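Side-chain contacts in transglutaminase-like enzymes, putative cysteine protease (Cytophaga hutchinsonii, PDB 3ISR), which is probably a cysteine protease or related hydrolase of the transglutaminase-like superfamily: residues B[151-156]-B[182-187]; B[36-41]-B[45-50]; B[114-119]-B[224-229]; B[203-208]-B[212-217]. All coordinates share one frame; numbering follows the deposited sequence.

Contact 1 of 4, residues B[151-156]-B[182-187]; sequences DWIYNN and RDFAHL
Ile153 reaches from helix 142-156 toward Phe184 and Leu187, which sit one helical turn apart on helix 181-194; the result is a helix-helix packing within the transglutaminase-like fold. The two short segments run at 141°, closer to antiparallel than perpendicular. Their axes stay 10.5 Å apart, so mainly side chains fill the interface, and three of the four touching residues are buried.

All the interactions are apolar. Ile153 makes the largest single contribution, dividing its branches between two partners. Its CG2 lies anti to the backbone N and its CG1 beside it (chi1 -65°), which turns the branches toward different neighbours. CG2 approaches the Phe184 ring obliquely, with Ile153 CG2 3.6 Å from Phe184 CD2. The longer branch runs past Leu187, with Ile153 CD1 4.0 Å from Leu187 CG. An alanine at Ile153 would lack both branches, and a gap is likely to open between the helices, with the Phe184 ring losing its neighbour at CD2.

Other elements close the core: Ile153 also touches Ala231, while Ile174 of helix 170-176 meets both Trp152 and Leu187.

The Trp152 contact is looser. Leu187 lies near the plane of the Trp152 indole, at its edge, where Trp152 CZ3 and Leu187 CD2 are 4.5 Å apart.

Contact 2 of 4, residues B[36-41]-B[45-50]; sequences ALRTES and LDESLI
Between the irregular segment 36-41, which carries Arg38, and the strand 46-50, which carries Glu47, the backbones stay well apart: the nearest CA atoms, those of Arg38 and Leu45, are 10.1 Å from each other. Long side chains must therefore make the contact, and Arg38 and Glu47 do so by crossing at a slant. The arginine chain is extended from CG to NE and brings its terminal NH2 to the carboxylate. Glu47 starts with CG wedged between the backbone N and the carbonyl carbon (chi1 70°), then extends to carry its carboxylate toward the loop.

Arg38 NH2 and Glu47 OE2 form a long salt bridge of 3.7 Å. The planes of guanidinium and carboxylate are 72° apart, which rules out a flat two-pronged pairing. Glu47 has stronger partners: its OE2 makes a salt bridge with Arg68, and its OE1 is hydrogen-bonded to Tyr84 OH. Tyr84 OH and Arg68 also bond the backbone of Ala36, so the same groups tie loop and strand together alongside the longer bridge.

Each backbone has its own local feature. Thr39 OG1 accepts from Ser41 N at 3.2 Å, an ST turn, and Leu45 and Asp46 together face Thr87 in a classic beta bulge.

Chemically, two guanidinium groups gather at one carboxylate on the surface of the N-terminal domain. Arg68 holds the carboxylate, and Arg38, partnered at longer range, probably adds a modest and solvent-screened attraction.

Contact 3 of 4, residues B[114-119]-B[224-229]; sequences IPFLFP and GNWIIF
Phe116 meets Trp226 where a 3-10 turn in the connection between strand 78-96 and helix 129-136 lies against the beta sheet of the transglutaminase-like fold. The turn is defined by the bond from Leu117 N to Ile114 O, 3.0 Å long. Because the nearest CA atoms, those of Phe116 and Trp226, are 11.2 Å apart, two aromatic side chains span the separation, and they cross at about a right angle.

Phe116 can be followed outward. Its CB already touches the indole, close to the plane of that ring and at its edge. Phe116 CG comes next, 4.0 Å from Trp226 CH2; it is anti to the carbonyl carbon (chi1 -60°), a setting that leaves the CB end and one side of the ring against the indole while the far end leans away. The two sides of the ring thus differ. Phe116 CD2 is 4.1 Å from Trp226 CZ2. On the other side, Phe116 CD1 is 4.8 Å from Trp226 CH2. Farther out, Phe116 CZ ends 5.5 Å from Trp226 CH2.

The pair is an offset edge-to-face arrangement: the six-membered ring of Trp226 points its edge at the Phe116 face, with centroids 5.6 Å apart and planes at 86°. The offset places the indole nearer the CB end of the phenylalanine than its far end.

Arg200 of strand 199-206 touches Phe116 and makes a cation-pi contact with Trp226, while Tyr221 meets Trp226 edge-to-face. On the turn itself, Ile114 and Pro115 pack on Tyr62 of the third subunit.

The closest approach of all is Trp226 CH2 to Phe116 CB, at 3.9 Å.

Contact 4 of 4, residues B[203-208]-B[212-217]; sequences TGYAFK and PDFHAC
Gly204 and His215 form the hydrogen-bonded pair of an antiparallel hairpin. Gly204 N donates to His215 O at 2.9 Å with an N-H...O angle of 158°, and His215 N returns a bond of equal length to Gly204 O. Next to it, Thr203 and Ala216 make a non-hydrogen-bonded pair, and Thr203 CA lies 3.3 Å from His215 O in a CA-H...O contact.

The side chains are also tightly packed here. Tyr205 and Phe214 lie side by side and point the same way, their planes at an oblique 59°. Phe214 CE1 is 3.7 Å from Tyr205 CZ, and Tyr205 OH is hydrogen-bonded to Val34 O and Ser18 OG in the N-terminal domain. On the face shared with Ala206, His215 CB sits 3.9 Å from Ala206 CB.

Toward the turn the strands separate, and direct pairing gives way to a water. It accepts from Ala206 N at 2.8 Å and donates to Asp213 O at 2.7 Å, bridging backbones that no longer bond directly. Beyond it lies exposed Pro212.

With CG anti to the backbone N (chi1 -165°), the imidazole of His215 is carried to Asp230, where NE2 is hydrogen-bonded to OD2. A histidine on a hairpin strand, oriented by an aspartate, is consistent with the His-Asp part of the Cys-His-Asp catalytic triad of transglutaminase-like cysteine proteases.

Contacts 1 and 4 are buried, contacts 2 and 3 lie at the surface, and the chemistry follows this division only in part. Contact 1 is wholly aliphatic and aromatic, whereas contact 4, also in the core, combines backbone hydrogen bonds with ring packing; the two touch where Ala185 meets Cys217. Contacts 3 and 4 share a sheet through neighbouring strands 225-229 and 215-222, but contact 3 relies on a single aromatic pair. Contact 2 belongs to the N-terminal domain, its centre about 29 Å from the centre of contact 1 and on the other side of the chain's centre, and it alone depends on opposite charges between side chains.

Contact 1 of 4, residues B[151-156]-B[182-187]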
loop_
_atom_site.group_PDB
_atom_site.type_symbol
_atom_site.label_atom_id
_atom_site.label_comp_id
_atom_site.label_asym_id
_atom_site.label_seq_id
_atom_site.Cartn_x
_atom_site.Cartn_y
_atom_site.Cartn_z
ATOM N N ASP B 151 18.429 11.619 13.665
ATOM C CA ASP B 151 18.382 11.051 15.006
ATOM C C ASP B 151 17.052 10.316 15.252
ATOM O O ASP B 151 17.041 9.229 15.848
ATOM C CB ASP B 151 18.643 12.127 16.075
ATOM C CG ASP B 151 20.102 12.627 16.076
ATOM O OD1 ASP B 151 20.988 11.963 15.463
ATOM O OD2 ASP B 151 20.365 13.693 16.698
ATOM N N TRP B 152 15.940 10.888 14.789
ATOM C CA TRP B 152 14.652 10.201 14.921
ATOM C C TRP B 152 14.709 8.810 14.258
ATOM O O TRP B 152 14.289 7.832 14.848
ATOM C CB TRP B 152 13.491 11.033 14.347
ATOM C CG TRP B 152 12.162 10.392 14.621
ATOM C CD1 TRP B 152 11.354 10.602 15.698
ATOM C CD2 TRP B 152 11.516 9.385 13.821
ATOM N NE1 TRP B 152 10.233 9.806 15.610
ATOM C CE2 TRP B 152 10.316 9.039 14.474
ATOM C CE3 TRP B 152 11.843 8.745 12.616
ATOM C CZ2 TRP B 152 9.423 8.088 13.953
ATOM C CZ3 TRP B 152 10.960 7.788 12.099
ATOM C CH2 TRP B 152 9.769 7.466 12.777
ATOM N N ILE B 153 15.255 8.728 13.046
ATOM C CA ILE B 153 15.338 7.450 12.338
ATOM C C ILE B 153 16.194 6.457 13.131
ATOM O O ILE B 153 15.812 5.302 13.313
ATOM C CB ILE B 153 15.885 7.631 10.906
ATOM C CG1 ILE B 153 14.894 8.464 10.081
ATOM C CG2 ILE B 153 16.141 6.267 10.238
ATOM C CD1 ILE B 153 15.452 8.967 8.735
ATOM N N TYR B 154 17.343 6.913 13.612
ATOM C CA TYR B 154 18.215 6.013 14.375
ATOM C C TYR B 154 17.489 5.441 15.598
ATOM O O TYR B 154 17.608 4.235 15.919
ATOM C CB TYR B 154 19.513 6.713 14.814
ATOM C CG TYR B 154 20.327 5.794 15.683
ATOM C CD1 TYR B 154 21.037 4.725 15.127
ATOM C CD2 TYR B 154 20.332 5.944 17.062
ATOM C CE1 TYR B 154 21.741 3.837 15.923
ATOM C CE2 TYR B 154 21.053 5.060 17.877
ATOM C CZ TYR B 154 21.750 4.014 17.293
ATOM O OH TYR B 154 22.463 3.142 18.083
ATOM N N ASN B 155 16.742 6.317 16.271
ATOM C CA ASN B 155 16.058 5.964 17.506
ATOM C C ASN B 155 14.739 5.211 17.329
ATOM O O ASN B 155 14.250 4.600 18.272
ATOM C CB ASN B 155 15.849 7.219 18.367
ATOM C CG ASN B 155 17.152 7.762 18.933
ATOM O OD1 ASN B 155 17.404 8.963 18.889
ATOM N ND2 ASN B 155 17.977 6.879 19.470
ATOM N N ASN B 156 14.167 5.227 16.126
ATOM C CA ASN B 156 12.820 4.703 15.955
ATOM C C ASN B 156 12.671 3.643 14.871
ATOM O O ASN B 156 11.573 3.142 14.659
ATOM C CB ASN B 156 11.836 5.851 15.727
ATOM C CG ASN B 156 11.756 6.764 16.908
ATOM O OD1 ASN B 156 12.386 7.828 16.932
ATOM N ND2 ASN B 156 11.036 6.339 17.928
ATOM N N ARG B 182 20.118 1.025 3.013
ATOM C CA ARG B 182 19.335 1.564 1.883
ATOM C C ARG B 182 18.002 2.182 2.339
ATOM O O ARG B 182 17.576 3.259 1.870
ATOM C CB ARG B 182 19.086 0.436 0.882
ATOM C CG ARG B 182 18.203 0.750 -0.339
ATOM C CD ARG B 182 18.075 -0.592 -1.099
ATOM N NE ARG B 182 17.449 -0.523 -2.418
ATOM C CZ ARG B 182 16.127 -0.462 -2.649
ATOM N NH1 ARG B 182 15.244 -0.386 -1.639
ATOM N NH2 ARG B 182 15.696 -0.449 -3.912
ATOM N N ASP B 183 17.368 1.505 3.288
ATOM C CA ASP B 183 16.084 1.938 3.813
ATOM C C ASP B 183 16.207 3.166 4.706
ATOM O O ASP B 183 15.343 4.038 4.676
ATOM C CB ASP B 183 15.444 0.780 4.588
ATOM C CG ASP B 183 15.376 -0.505 3.771
ATOM O OD1 ASP B 183 14.765 -0.509 2.675
ATOM O OD2 ASP B 183 15.980 -1.515 4.191
ATOM N N PHE B 184 17.243 3.217 5.542
ATOM C CA PHE B 184 17.488 4.383 6.394
ATOM C C PHE B 184 17.781 5.613 5.533
ATOM O O PHE B 184 17.338 6.723 5.838
ATOM C CB PHE B 184 18.692 4.134 7.318
ATOM C CG PHE B 184 18.397 3.295 8.540
ATOM C CD1 PHE B 184 17.943 1.978 8.424
ATOM C CD2 PHE B 184 18.670 3.790 9.807
ATOM C CE1 PHE B 184 17.711 1.188 9.558
ATOM C CE2 PHE B 184 18.447 2.996 10.965
ATOM C CZ PHE B 184 17.977 1.702 10.839
ATOM N N ALA B 185 18.532 5.425 4.451
ATOM C CA ALA B 185 18.845 6.534 3.543
ATOM C C ALA B 185 17.576 7.022 2.856
ATOM O O ALA B 185 17.308 8.237 2.781
ATOM C CB ALA B 185 19.851 6.085 2.495
ATOM N N HIS B 186 16.784 6.091 2.331
ATOM C CA HIS B 186 15.576 6.501 1.600
ATOM C C HIS B 186 14.645 7.252 2.525
ATOM O O HIS B 186 14.010 8.218 2.120
ATOM C CB HIS B 186 14.815 5.277 1.041
ATOM C CG HIS B 186 15.442 4.650 -0.171
ATOM N ND1 HIS B 186 16.151 5.363 -1.114
ATOM C CD2 HIS B 186 15.410 3.374 -0.616
ATOM C CE1 HIS B 186 16.554 4.547 -2.078
ATOM N NE2 HIS B 186 16.112 3.335 -1.801
ATOM N N LEU B 187 14.549 6.805 3.782
ATOM C CA LEU B 187 13.651 7.480 4.708
ATOM C C LEU B 187 14.107 8.896 5.116
ATOM O O LEU B 187 13.297 9.826 5.152
ATOM C CB LEU B 187 13.381 6.604 5.939
ATOM C CG LEU B 187 12.394 7.186 6.952
ATOM C CD1 LEU B 187 11.022 7.468 6.246
ATOM C CD2 LEU B 187 12.226 6.202 8.130
#

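Contact 2 of 4, residues B[36-41]-B[45-50]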
loop_
_atom_site.group_PDB
_atom_site.type_symbol
_atom_site.label_atom_id
_atom_site.label_comp_id
_atom_site.label_asym_id
_atom_site.label_seq_id
_atom_site.Cartn_x
_atom_site.Cartn_y
_atom_site.Cartn_z
ATOM N N ALA B 36 34.725 3.625 -7.869
ATOM C CA ALA B 36 34.753 4.888 -7.139
ATOM C C ALA B 36 34.530 6.021 -8.125
ATOM O O ALA B 36 34.932 5.923 -9.286
ATOM C CB ALA B 36 36.080 5.071 -6.401
ATOM N N LEU B 37 33.844 7.075 -7.688
ATOM C CA LEU B 37 33.603 8.218 -8.555
ATOM C C LEU B 37 34.861 9.086 -8.615
ATOM O O LEU B 37 35.630 9.123 -7.657
ATOM C CB LEU B 37 32.431 9.054 -8.016
ATOM C CG LEU B 37 31.712 9.992 -8.995
ATOM C CD1 LEU B 37 31.046 9.260 -10.168
ATOM C CD2 LEU B 37 30.680 10.845 -8.259
ATOM N N ARG B 38 35.056 9.754 -9.751
ATOM C CA ARG B 38 36.067 10.801 -9.914
ATOM C C ARG B 38 35.385 12.149 -9.813
ATOM O O ARG B 38 34.476 12.451 -10.602
ATOM C CB ARG B 38 36.715 10.709 -11.286
ATOM C CG ARG B 38 37.675 9.571 -11.434
ATOM C CD ARG B 38 38.521 9.784 -12.674
ATOM N NE ARG B 38 39.535 8.746 -12.803
ATOM C CZ ARG B 38 39.336 7.584 -13.410
ATOM N NH1 ARG B 38 38.156 7.313 -13.952
ATOM N NH2 ARG B 38 40.317 6.688 -13.479
ATOM N N THR B 39 35.795 12.943 -8.829
ATOM C CA THR B 39 35.243 14.276 -8.632
ATOM C C THR B 39 36.386 15.262 -8.424
ATOM O O THR B 39 37.563 14.873 -8.382
ATOM C CB THR B 39 34.305 14.330 -7.400
ATOM O OG1 THR B 39 35.064 14.138 -6.198
ATOM C CG2 THR B 39 33.216 13.246 -7.497
ATOM N N GLU B 40 36.046 16.537 -8.280
ATOM C CA GLU B 40 37.061 17.553 -7.985
ATOM C C GLU B 40 37.764 17.262 -6.655
ATOM O O GLU B 40 38.900 17.687 -6.446
ATOM C CB GLU B 40 36.442 18.955 -7.969
ATOM N N SER B 41 37.094 16.521 -5.771
ATOM C CA SER B 41 37.618 16.282 -4.422
ATOM C C SER B 41 38.032 14.841 -4.124
ATOM O O SER B 41 38.697 14.575 -3.105
ATOM C CB SER B 41 36.609 16.737 -3.386
ATOM O OG SER B 41 35.413 15.982 -3.502
ATOM N N LEU B 45 43.857 7.182 -7.658
ATOM C CA LEU B 45 45.288 7.119 -7.915
ATOM C C LEU B 45 45.578 5.875 -8.739
ATOM O O LEU B 45 46.408 5.919 -9.642
ATOM C CB LEU B 45 46.066 7.149 -6.595
ATOM C CG LEU B 45 45.575 8.263 -5.649
ATOM C CD1 LEU B 45 46.088 8.102 -4.213
ATOM C CD2 LEU B 45 45.890 9.668 -6.192
ATOM N N ASP B 46 44.838 4.795 -8.462
ATOM C CA ASP B 46 44.941 3.527 -9.183
ATOM C C ASP B 46 43.653 2.679 -9.054
ATOM O O ASP B 46 43.055 2.626 -7.980
ATOM C CB ASP B 46 46.130 2.746 -8.625
ATOM C CG ASP B 46 46.436 1.496 -9.413
ATOM O OD1 ASP B 46 46.584 1.573 -10.656
ATOM O OD2 ASP B 46 46.562 0.432 -8.775
ATOM N N GLU B 47 43.247 2.014 -10.138
ATOM C CA GLU B 47 42.140 1.052 -10.085
ATOM C C GLU B 47 42.330 -0.123 -11.046
ATOM O O GLU B 47 42.980 0.011 -12.083
ATOM C CB GLU B 47 40.780 1.738 -10.341
ATOM C CG GLU B 47 40.571 2.227 -11.773
ATOM C CD GLU B 47 39.211 2.874 -12.002
ATOM O OE1 GLU B 47 38.426 3.015 -11.040
ATOM O OE2 GLU B 47 38.928 3.255 -13.153
ATOM N N SER B 48 41.734 -1.260 -10.697
ATOM C CA SER B 48 41.758 -2.461 -11.537
ATOM C C SER B 48 40.411 -3.218 -11.486
ATOM O O SER B 48 39.845 -3.414 -10.405
ATOM C CB SER B 48 42.918 -3.375 -11.099
ATOM O OG SER B 48 42.807 -4.666 -11.674
ATOM N N LEU B 49 39.912 -3.627 -12.654
ATOM C CA LEU B 49 38.659 -4.375 -12.774
ATOM C C LEU B 49 38.871 -5.700 -13.517
ATOM O O LEU B 49 39.266 -5.703 -14.685
ATOM C CB LEU B 49 37.597 -3.529 -13.502
ATOM C CG LEU B 49 36.223 -4.157 -13.712
ATOM C CD1 LEU B 49 35.436 -4.150 -12.399
ATOM C CD2 LEU B 49 35.473 -3.394 -14.792
ATOM N N ILE B 50 38.627 -6.821 -12.833
ATOM C CA ILE B 50 38.856 -8.157 -13.402
ATOM C C ILE B 50 37.579 -8.983 -13.434
ATOM O O ILE B 50 36.946 -9.186 -12.398
ATOM C CB ILE B 50 39.923 -8.962 -12.590
ATOM C CG1 ILE B 50 41.233 -8.169 -12.427
ATOM C CG2 ILE B 50 40.165 -10.350 -13.212
ATOM C CD1 ILE B 50 41.838 -7.636 -13.735
#

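Contact 3 of 4, residues B[114-119]-B[224-229]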
loop_
_atom_site.group_PDB
_atom_site.type_symbol
_atom_site.label_atom_id
_atom_site.label_comp_id
_atom_site.label_asym_id
_atom_site.label_seq_id
_atom_site.Cartn_x
_atom_site.Cartn_y
_atom_site.Cartn_z
ATOM N N ILE B 114 17.304 21.499 -7.973
ATOM C CA ILE B 114 15.837 21.441 -7.920
ATOM C C ILE B 114 15.253 20.023 -7.958
ATOM O O ILE B 114 14.341 19.740 -7.195
ATOM C CB ILE B 114 15.210 22.332 -9.014
ATOM C CG1 ILE B 114 15.601 23.801 -8.781
ATOM C CG2 ILE B 114 13.677 22.145 -9.072
ATOM C CD1 ILE B 114 15.028 24.414 -7.521
ATOM N N PRO B 115 15.765 19.137 -8.841
ATOM C CA PRO B 115 15.176 17.788 -8.918
ATOM C C PRO B 115 15.152 17.048 -7.580
ATOM O O PRO B 115 14.278 16.209 -7.359
ATOM C CB PRO B 115 16.095 17.066 -9.924
ATOM C CG PRO B 115 16.608 18.156 -10.783
ATOM C CD PRO B 115 16.805 19.329 -9.873
ATOM N N PHE B 116 16.062 17.399 -6.668
ATOM C CA PHE B 116 16.180 16.686 -5.408
ATOM C C PHE B 116 15.187 17.164 -4.354
ATOM O O PHE B 116 15.220 16.734 -3.210
ATOM C CB PHE B 116 17.641 16.711 -4.931
ATOM C CG PHE B 116 18.570 16.064 -5.916
ATOM C CD1 PHE B 116 18.618 14.678 -6.021
ATOM C CD2 PHE B 116 19.345 16.842 -6.793
ATOM C CE1 PHE B 116 19.461 14.045 -6.957
ATOM C CE2 PHE B 116 20.195 16.224 -7.750
ATOM C CZ PHE B 116 20.245 14.813 -7.822
ATOM N N LEU B 117 14.276 18.047 -4.762
ATOM C CA LEU B 117 13.135 18.411 -3.936
ATOM C C LEU B 117 11.927 17.494 -4.194
ATOM O O LEU B 117 10.940 17.531 -3.450
ATOM C CB LEU B 117 12.731 19.872 -4.237
ATOM C CG LEU B 117 13.662 20.977 -3.705
ATOM C CD1 LEU B 117 13.417 22.317 -4.432
ATOM C CD2 LEU B 117 13.490 21.137 -2.191
ATOM N N PHE B 118 11.973 16.713 -5.270
ATOM C CA PHE B 118 10.790 15.982 -5.742
ATOM C C PHE B 118 10.761 14.522 -5.327
ATOM O O PHE B 118 11.815 13.927 -5.080
ATOM C CB PHE B 118 10.631 16.147 -7.257
ATOM C CG PHE B 118 10.316 17.564 -7.632
ATOM C CD1 PHE B 118 9.035 18.063 -7.468
ATOM C CD2 PHE B 118 11.326 18.419 -8.046
ATOM C CE1 PHE B 118 8.736 19.418 -7.780
ATOM C CE2 PHE B 118 11.058 19.754 -8.358
ATOM C CZ PHE B 118 9.771 20.257 -8.226
ATOM N N PRO B 119 9.551 13.955 -5.194
ATOM C CA PRO B 119 9.460 12.537 -4.811
ATOM C C PRO B 119 10.114 11.663 -5.871
ATOM O O PRO B 119 10.138 12.036 -7.067
ATOM C CB PRO B 119 7.954 12.260 -4.782
ATOM C CG PRO B 119 7.253 13.604 -4.914
ATOM C CD PRO B 119 8.235 14.591 -5.433
ATOM N N GLY B 224 23.973 25.923 0.676
ATOM C CA GLY B 224 24.805 25.884 -0.525
ATOM C C GLY B 224 25.762 24.699 -0.624
ATOM O O GLY B 224 26.541 24.603 -1.570
ATOM N N ASN B 225 25.675 23.783 0.335
ATOM C CA ASN B 225 26.547 22.622 0.364
ATOM C C ASN B 225 25.763 21.356 0.580
ATOM O O ASN B 225 24.822 21.355 1.360
ATOM C CB ASN B 225 27.554 22.750 1.507
ATOM C CG ASN B 225 28.460 23.955 1.341
ATOM O OD1 ASN B 225 28.444 24.870 2.158
ATOM N ND2 ASN B 225 29.244 23.965 0.273
ATOM N N TRP B 226 26.193 20.267 -0.058
ATOM C CA TRP B 226 25.632 18.943 0.233
ATOM C C TRP B 226 26.280 18.433 1.525
ATOM O O TRP B 226 27.508 18.268 1.584
ATOM C CB TRP B 226 25.898 17.976 -0.926
ATOM C CG TRP B 226 25.090 18.270 -2.115
ATOM C CD1 TRP B 226 25.506 18.886 -3.264
ATOM C CD2 TRP B 226 23.687 17.992 -2.288
ATOM N NE1 TRP B 226 24.446 19.001 -4.148
ATOM C CE2 TRP B 226 23.324 18.458 -3.571
ATOM C CE3 TRP B 226 22.712 17.384 -1.483
ATOM C CZ2 TRP B 226 22.015 18.326 -4.083
ATOM C CZ3 TRP B 226 21.393 17.262 -1.989
ATOM C CH2 TRP B 226 21.067 17.736 -3.272
ATOM N N ILE B 227 25.469 18.249 2.567
ATOM C CA ILE B 227 25.965 17.840 3.862
ATOM C C ILE B 227 25.552 16.386 4.043
ATOM O O ILE B 227 24.379 16.062 3.881
ATOM C CB ILE B 227 25.346 18.668 5.006
ATOM C CG1 ILE B 227 25.563 20.191 4.808
ATOM C CG2 ILE B 227 25.887 18.202 6.372
ATOM C CD1 ILE B 227 27.044 20.653 4.724
ATOM N N ILE B 228 26.505 15.539 4.416
ATOM C CA ILE B 228 26.247 14.112 4.555
ATOM C C ILE B 228 25.659 13.716 5.911
ATOM O O ILE B 228 26.031 14.266 6.955
ATOM C CB ILE B 228 27.520 13.282 4.232
ATOM C CG1 ILE B 228 27.121 11.815 3.964
ATOM C CG2 ILE B 228 28.574 13.410 5.331
ATOM C CD1 ILE B 228 27.971 11.135 2.907
ATOM N N PHE B 229 24.740 12.748 5.895
ATOM C CA PHE B 229 24.071 12.269 7.116
ATOM C C PHE B 229 23.895 10.764 7.015
ATOM O O PHE B 229 23.707 10.242 5.926
ATOM C CB PHE B 229 22.680 12.881 7.259
ATOM C CG PHE B 229 22.690 14.353 7.550
ATOM C CD1 PHE B 229 22.642 14.814 8.859
ATOM C CD2 PHE B 229 22.740 15.277 6.507
ATOM C CE1 PHE B 229 22.652 16.199 9.134
ATOM C CE2 PHE B 229 22.765 16.657 6.766
ATOM C CZ PHE B 229 22.718 17.115 8.080
#

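Contact 4 of 4, residues B[203-208]-B[212-217]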
loop_
_atom_site.group_PDB
_atom_site.type_symbol
_atom_site.label_atom_id
_atom_site.label_comp_id
_atom_site.label_asym_id
_atom_site.label_seq_id
_atom_site.Cartn_x
_atom_site.Cartn_y
_atom_site.Cartn_z
ATOM N N THR B 203 25.894 6.415 -2.164
ATOM C CA THR B 203 26.445 5.067 -1.930
ATOM C C THR B 203 27.957 5.138 -1.873
ATOM O O THR B 203 28.559 5.958 -2.554
ATOM C CB THR B 203 26.028 4.059 -2.997
ATOM O OG1 THR B 203 26.449 4.515 -4.299
ATOM C CG2 THR B 203 24.506 3.913 -2.997
ATOM N N GLY B 204 28.572 4.256 -1.092
ATOM C CA GLY B 204 30.011 4.258 -1.022
ATOM C C GLY B 204 30.622 3.045 -0.375
ATOM O O GLY B 204 29.918 2.165 0.154
ATOM N N TYR B 205 31.947 2.992 -0.453
ATOM C CA TYR B 205 32.745 2.113 0.417
ATOM C C TYR B 205 32.887 2.799 1.778
ATOM O O TYR B 205 32.957 4.020 1.841
ATOM C CB TYR B 205 34.112 1.890 -0.217
ATOM C CG TYR B 205 34.046 1.107 -1.505
ATOM C CD1 TYR B 205 34.171 -0.277 -1.502
ATOM C CD2 TYR B 205 33.850 1.742 -2.717
ATOM C CE1 TYR B 205 34.094 -1.012 -2.686
ATOM C CE2 TYR B 205 33.784 1.015 -3.921
ATOM C CZ TYR B 205 33.902 -0.363 -3.889
ATOM O OH TYR B 205 33.839 -1.089 -5.062
ATOM N N ALA B 206 32.925 2.040 2.866
ATOM C CA ALA B 206 32.917 2.651 4.194
ATOM C C ALA B 206 33.966 2.043 5.120
ATOM O O ALA B 206 33.838 0.890 5.532
ATOM C CB ALA B 206 31.532 2.524 4.827
ATOM N N PHE B 207 34.983 2.841 5.455
ATOM C CA PHE B 207 36.010 2.431 6.414
ATOM C C PHE B 207 35.370 2.137 7.772
ATOM O O PHE B 207 34.507 2.883 8.236
ATOM C CB PHE B 207 37.104 3.509 6.536
ATOM C CG PHE B 207 38.205 3.163 7.521
ATOM C CD1 PHE B 207 38.823 1.912 7.496
ATOM C CD2 PHE B 207 38.625 4.097 8.464
ATOM C CE1 PHE B 207 39.852 1.587 8.405
ATOM C CE2 PHE B 207 39.653 3.783 9.384
ATOM C CZ PHE B 207 40.263 2.529 9.347
ATOM N N LYS B 208 35.770 1.020 8.371
ATOM C CA LYS B 208 35.343 0.632 9.718
ATOM C C LYS B 208 33.883 0.157 9.809
ATOM O O LYS B 208 33.387 -0.121 10.907
ATOM C CB LYS B 208 35.652 1.730 10.757
ATOM N N PRO B 212 31.707 -5.777 6.900
ATOM C CA PRO B 212 32.033 -4.977 5.707
ATOM C C PRO B 212 31.044 -5.197 4.560
ATOM O O PRO B 212 30.615 -6.315 4.320
ATOM C CB PRO B 212 33.442 -5.456 5.331
ATOM C CG PRO B 212 33.597 -6.790 6.013
ATOM C CD PRO B 212 32.811 -6.683 7.275
ATOM N N ASP B 213 30.668 -4.116 3.882
ATOM C CA ASP B 213 29.624 -4.155 2.860
ATOM C C ASP B 213 29.616 -2.813 2.120
ATOM O O ASP B 213 30.320 -1.898 2.520
ATOM C CB ASP B 213 28.258 -4.383 3.525
ATOM C CG ASP B 213 27.222 -4.922 2.573
ATOM O OD1 ASP B 213 27.461 -4.938 1.344
ATOM O OD2 ASP B 213 26.151 -5.334 3.062
ATOM N N PHE B 214 28.850 -2.710 1.037
ATOM C CA PHE B 214 28.588 -1.404 0.412
ATOM C C PHE B 214 27.713 -0.645 1.383
ATOM O O PHE B 214 26.998 -1.256 2.174
ATOM C CB PHE B 214 27.852 -1.560 -0.918
ATOM C CG PHE B 214 28.702 -2.123 -2.025
ATOM C CD1 PHE B 214 29.739 -1.382 -2.568
ATOM C CD2 PHE B 214 28.458 -3.397 -2.527
ATOM C CE1 PHE B 214 30.530 -1.906 -3.605
ATOM C CE2 PHE B 214 29.246 -3.927 -3.568
ATOM C CZ PHE B 214 30.277 -3.165 -4.106
ATOM N N HIS B 215 27.784 0.680 1.365
ATOM C CA HIS B 215 27.045 1.439 2.338
ATOM C C HIS B 215 26.198 2.461 1.618
ATOM O O HIS B 215 26.562 2.903 0.533
ATOM C CB HIS B 215 27.992 2.130 3.320
ATOM C CG HIS B 215 27.307 2.629 4.550
ATOM N ND1 HIS B 215 26.578 1.803 5.375
ATOM C CD2 HIS B 215 27.230 3.864 5.090
ATOM C CE1 HIS B 215 26.087 2.505 6.378
ATOM N NE2 HIS B 215 26.466 3.762 6.228
ATOM N N ALA B 216 25.068 2.810 2.209
ATOM C CA ALA B 216 24.200 3.853 1.656
ATOM C C ALA B 216 23.806 4.845 2.736
ATOM O O ALA B 216 23.475 4.444 3.845
ATOM C CB ALA B 216 22.932 3.216 1.013
ATOM N N CYS B 217 23.843 6.138 2.410
ATOM C CA CYS B 217 23.305 7.155 3.281
ATOM C C CYS B 217 22.761 8.301 2.436
ATOM O O CYS B 217 22.353 8.094 1.287
ATOM C CB CYS B 217 24.319 7.600 4.326
ATOM S SG CYS B 217 25.894 8.071 3.641
HETATM O O HOH W 1 32.737 -0.712 2.320
#